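PDB 4U3W: 2-aminomuconate 6-semialdehyde dehydrogenase from Burkholderia cenocepacia, which probably catalyses the oxidation of 2-aminomuconate 6-semialdehyde to 2-aminomuconate with a nicotinamide cofactor, as an aldehyde dehydrogenase family member. Local coordinates for residues A[352-357]-A[388-393]; A[297-302]-A[328-333]. One frame throughout, in Å; residues are numbered along the deposited sequence.

Contact 1. Residues A[352-357]-A[388-393]; sequences GHRDKV and AFVMPT
R354 reaches from its helix across A388 and V390 to the backbone of F389. Its chain runs out extended, with CG anti to the backbone N (chi1 176°). It then bends at chi3 (89°), which turns the guanidinium along the loop. There NH2 gives a hydrogen bond to F389 O at 3.0 Å. The N-H...O angle is 151°. The acceptor lies close to the guanidinium plane, at its edge, while the donor is tilted somewhat from the carbonyl plane of F389. One face of the guanidinium lies against A388 CA. A water links the same two residues: it accepts from F389 N at 3.1 Å and, weakly, from R354 NH2. The direct bond ties the arginine to the F389 carbonyl; the weaker water bridge adds the F389 N-H.

The aliphatic part of R354 does the apolar work. V390 points toward the helix, and CG1 touches R354 CD at 3.5 Å. The two side chains run alongside each other, pointing opposite ways. V390 has two modelled conformers, and this touch is described for one of them. R354 CB is 4.3 Å from A388 CB, and further out along the chain R354 CD lies 3.8 Å from A388 C.

The CB of F389 points away from the helix, and its ring meets F380 edge-to-face. The guanidinium has R351 as a like-charged neighbour. H353, on the same helix, bonds through NE2 to F410 O.

A388 shares backbone hydrogen bonds with P44 and L348, and its side chain is about 8 Å from a bound magnesium ion. Here an arginine side chain bonds to a backbone carbonyl and joins helix 351-366 to the irregular chain that leads into strand 393-396 of the seven-stranded, mostly parallel sheet of an aldehyde dehydrogenase.

Contact 2. Residues A[297-302]-A[328-333]; sequences SSFTNA and EQAQAL
F299 and L333 start their side chains the same way, with CG beside the backbone N and anti to the carbonyl carbon (chi1 -54° and -66°). In F299 this carries the ring from the end of its helix toward the other segment. In L333, chi1 together with an extended chi2 (172°) puts CD1 near that ring.

The contact is small and wholly apolar, burying 100 Å². F299 CE2 lies 3.9 Å from A330 CB. The next ring carbon, F299 CD2, meets L333 CD1 at 4.2 Å. Both methyl groups come at the ring obliquely. The side chains of F299 and L333 cross at a slant. Two adjacent atoms of one ring thus touch two residues spaced three apart. One face of the ring is covered from within its own segment: S298 CB sits over its centre, 3.8 Å above the plane. The ring thus packs against its own helix as well as against the other segment.

A330 is helical, but L333 has already left helical geometry. Its backbone N still bonds to A330 O at 3.2 Å. This bond ties together the two residues that touch the ring. On the other segment, T300 is the first residue to leave the helix, and T300 OG1 bonds back to R296 O. N301 follows in a left-handed backbone conformation, and its ND2 is bonded to Q304 O and N173 O.

Helix 287-299 lies in the crossover connection between the neighbouring parallel strands 277-281 and 309-315. Helix 319-331 follows the second of these. A330 also touches L295 of helix 287-299, and I394 of strand 393-396 packs on both F299 and A330.

Overall arrangement
Contact 2 closes along the chain before contact 1 opens, and helices 319-331 and 351-366 are successive. The two centres are 14 Å apart. The chain 388-393 joins them directly: T393 O lies 3.6 Å from F299 CE1, and P392 CG is 4.0 Å from L333 CD1. So this chain meets helix 351-366 near its start and contact 2 near its end. Segment 297-302 leads straight into Q304 and the stretch that, in this family, carries the catalytic cysteine. Contact 2 is therefore probably close in sequence to the active-site cysteine. Contact 1 approaches that region through H353, which packs on W172 and Q304.

Contact 1. Residues A[352-357]-A[388-393]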
ATOM      1  N   GLY A 352     -33.121  29.716  18.702  1.00 34.07           N
ATOM      2  CA  GLY A 352     -33.537  28.367  19.071  1.00 36.34           C
ATOM      3  C   GLY A 352     -32.378  27.538  19.627  1.00 35.37           C
ATOM      4  O   GLY A 352     -32.506  26.837  20.649  1.00 32.84           O
ATOM      5  N   HIS A 353     -31.226  27.586  18.972  1.00 34.37           N
ATOM      6  CA  HIS A 353     -30.113  26.838  19.536  1.00 34.43           C
ATOM      7  C   HIS A 353     -29.681  27.432  20.863  1.00 35.80           C
ATOM      8  O   HIS A 353     -29.343  26.716  21.808  1.00 37.14           O
ATOM      9  CB  HIS A 353     -28.909  26.776  18.563  1.00 31.33           C
ATOM     10  CG  HIS A 353     -27.791  25.919  19.069  1.00 34.37           C
ATOM     11  ND1 HIS A 353     -27.969  24.594  19.415  1.00 35.73           N
ATOM     12  CD2 HIS A 353     -26.467  26.178  19.250  1.00 32.88           C
ATOM     13  CE1 HIS A 353     -26.820  24.089  19.833  1.00 34.44           C
ATOM     14  NE2 HIS A 353     -25.892  25.026  19.732  1.00 30.97           N
ATOM     15  N   ARG A 354     -29.653  28.751  20.944  1.00 34.90           N
ATOM     16  CA  ARG A 354     -29.342  29.352  22.205  1.00 34.89           C
ATOM     17  C   ARG A 354     -30.308  28.915  23.321  1.00 39.51           C
ATOM     18  O   ARG A 354     -29.895  28.694  24.463  1.00 40.14           O
ATOM     19  CB  ARG A 354     -29.361  30.857  22.082  1.00 37.35           C
ATOM     20  CG  ARG A 354     -29.134  31.436  23.405  1.00 44.26           C
ATOM     21  CD  ARG A 354     -28.899  32.862  23.351  1.00 45.20           C
ATOM     22  NE  ARG A 354     -30.142  33.593  23.429  1.00 45.66           N
ATOM     23  CZ  ARG A 354     -30.151  34.909  23.548  1.00 46.02           C
ATOM     24  NH1 ARG A 354     -31.323  35.528  23.606  1.00 48.03           N
ATOM     25  NH2 ARG A 354     -28.959  35.596  23.612  1.00 38.70           N
ATOM     26  N   ASP A 355     -31.592  28.782  22.995  1.00 40.57           N
ATOM     27  CA  ASP A 355     -32.548  28.296  23.987  1.00 42.40           C
ATOM     28  C   ASP A 355     -32.142  26.921  24.520  1.00 37.31           C
ATOM     29  O   ASP A 355     -32.235  26.676  25.716  1.00 37.07           O
ATOM     30  CB  ASP A 355     -33.963  28.180  23.397  1.00 45.23           C
ATOM     31  CG  ASP A 355     -34.643  29.533  23.173  1.00 49.48           C
ATOM     32  OD1 ASP A 355     -34.225  30.529  23.798  1.00 52.09           O
ATOM     33  OD2 ASP A 355     -35.603  29.585  22.355  1.00 49.23           O
ATOM     34  N   LYS A 356     -31.712  26.016  23.628  1.00 37.60           N
ATOM     35  CA  LYS A 356     -31.287  24.682  24.074  1.00 39.70           C
ATOM     36  C   LYS A 356     -30.059  24.794  24.995  1.00 37.97           C
ATOM     37  O   LYS A 356     -30.052  24.208  26.080  1.00 36.66           O
ATOM     38  CB  LYS A 356     -30.951  23.760  22.891  1.00 41.68           C
ATOM     39  N   VAL A 357     -29.070  25.584  24.588  1.00 37.30           N
ATOM     40  CA  VAL A 357     -27.833  25.767  25.410  1.00 36.35           C
ATOM     41  C   VAL A 357     -28.155  26.398  26.777  1.00 37.13           C
ATOM     42  O   VAL A 357     -27.700  25.896  27.806  1.00 37.39           O
ATOM     43  CB  VAL A 357     -26.778  26.621  24.670  1.00 33.01           C
ATOM     44  CG1 VAL A 357     -25.593  27.001  25.592  1.00 30.51           C
ATOM     45  CG2 VAL A 357     -26.265  25.874  23.423  1.00 31.32           C
ATOM     46  N   ALA A 388     -28.002  35.915  19.077  1.00 28.86           N
ATOM     47  CA  ALA A 388     -28.016  34.639  19.795  1.00 28.93           C
ATOM     48  C   ALA A 388     -26.764  34.444  20.582  1.00 26.48           C
ATOM     49  O   ALA A 388     -26.191  33.342  20.574  1.00 27.44           O
ATOM     50  CB  ALA A 388     -28.215  33.440  18.791  1.00 32.70           C
ATOM     51  N   PHE A 389     -26.305  35.499  21.269  1.00 26.70           N
ATOM     52  CA  PHE A 389     -25.032  35.398  22.002  1.00 28.33           C
ATOM     53  C   PHE A 389     -25.135  34.703  23.349  1.00 30.36           C
ATOM     54  O   PHE A 389     -26.113  34.882  24.075  1.00 31.79           O
ATOM     55  CB  PHE A 389     -24.418  36.797  22.252  1.00 29.09           C
ATOM     56  CG  PHE A 389     -23.955  37.485  21.005  1.00 28.20           C
ATOM     57  CD1 PHE A 389     -22.652  37.288  20.541  1.00 27.46           C
ATOM     58  CD2 PHE A 389     -24.828  38.297  20.280  1.00 28.67           C
ATOM     59  CE1 PHE A 389     -22.187  37.930  19.410  1.00 25.11           C
ATOM     60  CE2 PHE A 389     -24.385  38.935  19.115  1.00 30.18           C
ATOM     61  CZ  PHE A 389     -23.053  38.738  18.673  1.00 27.94           C
ATOM     62  N   VAL A 390     -24.104  33.938  23.689  1.00 27.41           N
ATOM     63  CA  VAL A 390     -23.961  33.471  25.073  0.52 28.98           C
ATOM     64  C   VAL A 390     -22.507  33.522  25.453  1.00 30.33           C
ATOM     65  O   VAL A 390     -21.620  33.540  24.588  1.00 31.87           O
ATOM     66  CB  VAL A 390     -24.463  32.032  25.323  0.52 29.60           C
ATOM     67  CG1 VAL A 390     -25.954  31.878  24.951  0.52 29.56           C
ATOM     68  CG2 VAL A 390     -23.619  31.045  24.540  0.52 27.65           C
ATOM     69  N   MET A 391     -22.257  33.608  26.767  1.00 32.75           N
ATOM     70  CA  MET A 391     -20.874  33.786  27.254  0.58 32.87           C
ATOM     71  C   MET A 391     -20.137  32.445  27.360  1.00 33.12           C
ATOM     72  O   MET A 391     -20.752  31.410  27.646  1.00 34.85           O
ATOM     73  CB  MET A 391     -20.841  34.505  28.636  0.58 34.29           C
ATOM     74  CG  MET A 391     -21.348  35.964  28.658  0.58 34.67           C
ATOM     75  SD  MET A 391     -20.652  37.069  27.408  0.58 31.89           S
ATOM     76  CE  MET A 391     -19.078  37.475  28.121  0.58 28.01           C
ATOM     77  N   PRO A 392     -18.800  32.470  27.148  1.00 32.01           N
ATOM     78  CA  PRO A 392     -17.970  31.292  27.439  1.00 31.92           C
ATOM     79  C   PRO A 392     -18.198  30.807  28.866  1.00 30.75           C
ATOM     80  O   PRO A 392     -18.169  31.617  29.771  1.00 30.24           O
ATOM     81  CB  PRO A 392     -16.515  31.810  27.314  1.00 34.70           C
ATOM     82  CG  PRO A 392     -16.585  33.160  26.697  1.00 35.07           C
ATOM     83  CD  PRO A 392     -18.006  33.678  26.848  1.00 31.40           C
ATOM     84  N   THR A 393     -18.389  29.509  29.068  1.00 31.10           N
ATOM     85  CA  THR A 393     -18.792  29.008  30.383  1.00 30.10           C
ATOM     86  C   THR A 393     -17.893  27.859  30.829  1.00 30.63           C
ATOM     87  O   THR A 393     -17.519  27.032  30.022  1.00 32.77           O
ATOM     88  CB  THR A 393     -20.284  28.572  30.344  1.00 34.10           C
ATOM     89  OG1 THR A 393     -21.068  29.709  29.977  1.00 33.57           O
ATOM     90  CG2 THR A 393     -20.770  28.023  31.666  1.00 33.01           C
TER
HETATM   91  O   HOH W   1     -27.876  38.075  22.032  1.00 29.91           O

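Contact 2. Residues A[297-302]-A[328-333]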
ATOM      1  N   SER A 297      -9.979  24.349  22.300  1.00 26.09           N
ATOM      2  CA  SER A 297     -10.809  23.156  22.012  1.00 27.53           C
ATOM      3  C   SER A 297     -12.189  23.335  22.658  1.00 29.45           C
ATOM      4  O   SER A 297     -13.158  22.701  22.246  1.00 27.75           O
ATOM      5  CB  SER A 297     -10.147  21.851  22.494  1.00 27.80           C
ATOM      6  OG  SER A 297      -9.912  21.847  23.913  1.00 28.81           O
ATOM      7  N   SER A 298     -12.297  24.212  23.649  1.00 26.06           N
ATOM      8  CA  SER A 298     -13.604  24.449  24.247  1.00 29.68           C
ATOM      9  C   SER A 298     -14.442  25.564  23.604  1.00 30.43           C
ATOM     10  O   SER A 298     -15.689  25.463  23.589  1.00 30.05           O
ATOM     11  CB  SER A 298     -13.486  24.753  25.762  1.00 31.42           C
ATOM     12  OG  SER A 298     -12.795  23.694  26.435  1.00 31.95           O
ATOM     13  N   PHE A 299     -13.803  26.638  23.135  1.00 29.15           N
ATOM     14  CA  PHE A 299     -14.569  27.826  22.736  1.00 29.38           C
ATOM     15  C   PHE A 299     -14.414  28.247  21.265  1.00 30.50           C
ATOM     16  O   PHE A 299     -15.017  29.224  20.845  1.00 31.34           O
ATOM     17  CB  PHE A 299     -14.197  28.990  23.650  1.00 31.02           C
ATOM     18  CG  PHE A 299     -14.356  28.674  25.135  1.00 33.74           C
ATOM     19  CD1 PHE A 299     -15.564  28.161  25.634  1.00 35.62           C
ATOM     20  CD2 PHE A 299     -13.301  28.889  26.031  1.00 32.29           C
ATOM     21  CE1 PHE A 299     -15.714  27.866  27.019  1.00 33.06           C
ATOM     22  CE2 PHE A 299     -13.447  28.612  27.389  1.00 32.58           C
ATOM     23  CZ  PHE A 299     -14.674  28.099  27.884  1.00 33.65           C
ATOM     24  N   THR A 300     -13.646  27.488  20.475  1.00 29.23           N
ATOM     25  CA  THR A 300     -13.585  27.720  19.025  1.00 26.70           C
ATOM     26  C   THR A 300     -15.008  27.701  18.411  1.00 28.61           C
ATOM     27  O   THR A 300     -15.801  26.800  18.719  1.00 29.03           O
ATOM     28  CB  THR A 300     -12.709  26.657  18.314  1.00 26.79           C
ATOM     29  OG1 THR A 300     -11.323  26.857  18.666  1.00 29.53           O
ATOM     30  CG2 THR A 300     -12.856  26.754  16.768  1.00 31.91           C
ATOM     31  N   ASN A 301     -15.332  28.677  17.561  1.00 29.50           N
ATOM     32  CA  ASN A 301     -16.688  28.739  16.928  1.00 27.58           C
ATOM     33  C   ASN A 301     -17.795  28.736  17.967  1.00 28.86           C
ATOM     34  O   ASN A 301     -18.835  28.099  17.758  1.00 28.53           O
ATOM     35  CB  ASN A 301     -16.899  27.529  15.933  1.00 28.94           C
ATOM     36  CG  ASN A 301     -17.992  27.780  14.858  1.00 41.82           C
ATOM     37  OD1 ASN A 301     -18.143  28.892  14.344  1.00 39.88           O
ATOM     38  ND2 ASN A 301     -18.748  26.711  14.501  1.00 43.52           N
ATOM     39  N   ALA A 302     -17.553  29.398  19.094  1.00 29.36           N
ATOM     40  CA  ALA A 302     -18.477  29.434  20.227  1.00 29.06           C
ATOM     41  C   ALA A 302     -18.832  28.021  20.714  1.00 27.00           C
ATOM     42  O   ALA A 302     -19.963  27.780  21.143  1.00 28.03           O
ATOM     43  CB  ALA A 302     -19.763  30.257  19.881  1.00 30.00           C
ATOM     44  N   GLU A 328      -9.277  33.081  33.615  1.00 39.99           N
ATOM     45  CA  GLU A 328      -8.702  34.354  33.182  1.00 41.28           C
ATOM     46  C   GLU A 328      -8.647  34.516  31.644  1.00 38.17           C
ATOM     47  O   GLU A 328      -9.022  35.554  31.103  1.00 38.51           O
ATOM     48  CB  GLU A 328      -7.301  34.516  33.827  1.00 56.31           C
ATOM     49  CG  GLU A 328      -6.515  35.721  33.382  1.00 59.02           C
ATOM     50  CD  GLU A 328      -5.163  35.823  34.085  1.00 66.87           C
ATOM     51  OE1 GLU A 328      -5.050  35.396  35.263  1.00 70.30           O
ATOM     52  OE2 GLU A 328      -4.201  36.294  33.443  1.00 67.89           O
ATOM     53  N   GLN A 329      -8.220  33.494  30.910  1.00 35.70           N
ATOM     54  CA  GLN A 329      -8.217  33.603  29.449  1.00 33.02           C
ATOM     55  C   GLN A 329      -9.629  33.632  28.846  1.00 33.11           C
ATOM     56  O   GLN A 329      -9.881  34.285  27.803  1.00 33.05           O
ATOM     57  CB  GLN A 329      -7.413  32.431  28.839  1.00 30.98           C
ATOM     58  CG  GLN A 329      -5.894  32.475  29.253  1.00 40.22           C
ATOM     59  CD  GLN A 329      -5.021  31.535  28.417  1.00 42.01           C
ATOM     60  OE1 GLN A 329      -5.443  31.033  27.383  1.00 40.38           O
ATOM     61  NE2 GLN A 329      -3.783  31.273  28.897  1.00 43.45           N
ATOM     62  N   ALA A 330     -10.525  32.864  29.445  1.00 33.74           N
ATOM     63  CA  ALA A 330     -11.922  32.832  28.961  1.00 33.79           C
ATOM     64  C   ALA A 330     -12.592  34.201  29.167  1.00 37.62           C
ATOM     65  O   ALA A 330     -13.338  34.670  28.320  1.00 36.55           O
ATOM     66  CB  ALA A 330     -12.710  31.726  29.687  1.00 33.76           C
ATOM     67  N   GLN A 331     -12.307  34.842  30.301  1.00 39.83           N
ATOM     68  CA  GLN A 331     -12.845  36.183  30.541  1.00 41.91           C
ATOM     69  C   GLN A 331     -12.149  37.258  29.670  1.00 41.89           C
ATOM     70  O   GLN A 331     -12.670  38.372  29.518  1.00 41.84           O
ATOM     71  CB  GLN A 331     -12.764  36.521  32.016  1.00 45.05           C
ATOM     72  CG  GLN A 331     -13.690  35.643  32.860  1.00 47.23           C
ATOM     73  CD  GLN A 331     -13.658  35.987  34.339  1.00 52.40           C
ATOM     74  OE1 GLN A 331     -12.731  36.664  34.836  1.00 54.99           O
ATOM     75  NE2 GLN A 331     -14.654  35.501  35.065  1.00 52.26           N
ATOM     76  N   ALA A 332     -11.001  36.934  29.069  1.00 39.43           N
ATOM     77  CA  ALA A 332     -10.393  37.873  28.131  1.00 38.37           C
ATOM     78  C   ALA A 332     -10.964  37.724  26.702  1.00 37.53           C
ATOM     79  O   ALA A 332     -10.701  38.534  25.830  1.00 40.07           O
ATOM     80  CB  ALA A 332      -8.848  37.714  28.125  1.00 37.15           C
ATOM     81  N   LEU A 333     -11.763  36.702  26.441  1.00 37.26           N
ATOM     82  CA  LEU A 333     -12.441  36.643  25.147  1.00 35.03           C
ATOM     83  C   LEU A 333     -13.420  37.838  25.041  1.00 33.98           C
ATOM     84  O   LEU A 333     -13.921  38.339  26.052  1.00 35.76           O
ATOM     85  CB  LEU A 333     -13.178  35.323  24.979  1.00 32.78           C
ATOM     86  CG  LEU A 333     -12.193  34.156  24.907  1.00 33.40           C
ATOM     87  CD1 LEU A 333     -13.024  32.894  24.954  1.00 35.95           C
ATOM     88  CD2 LEU A 333     -11.344  34.226  23.618  1.00 32.89           C
TER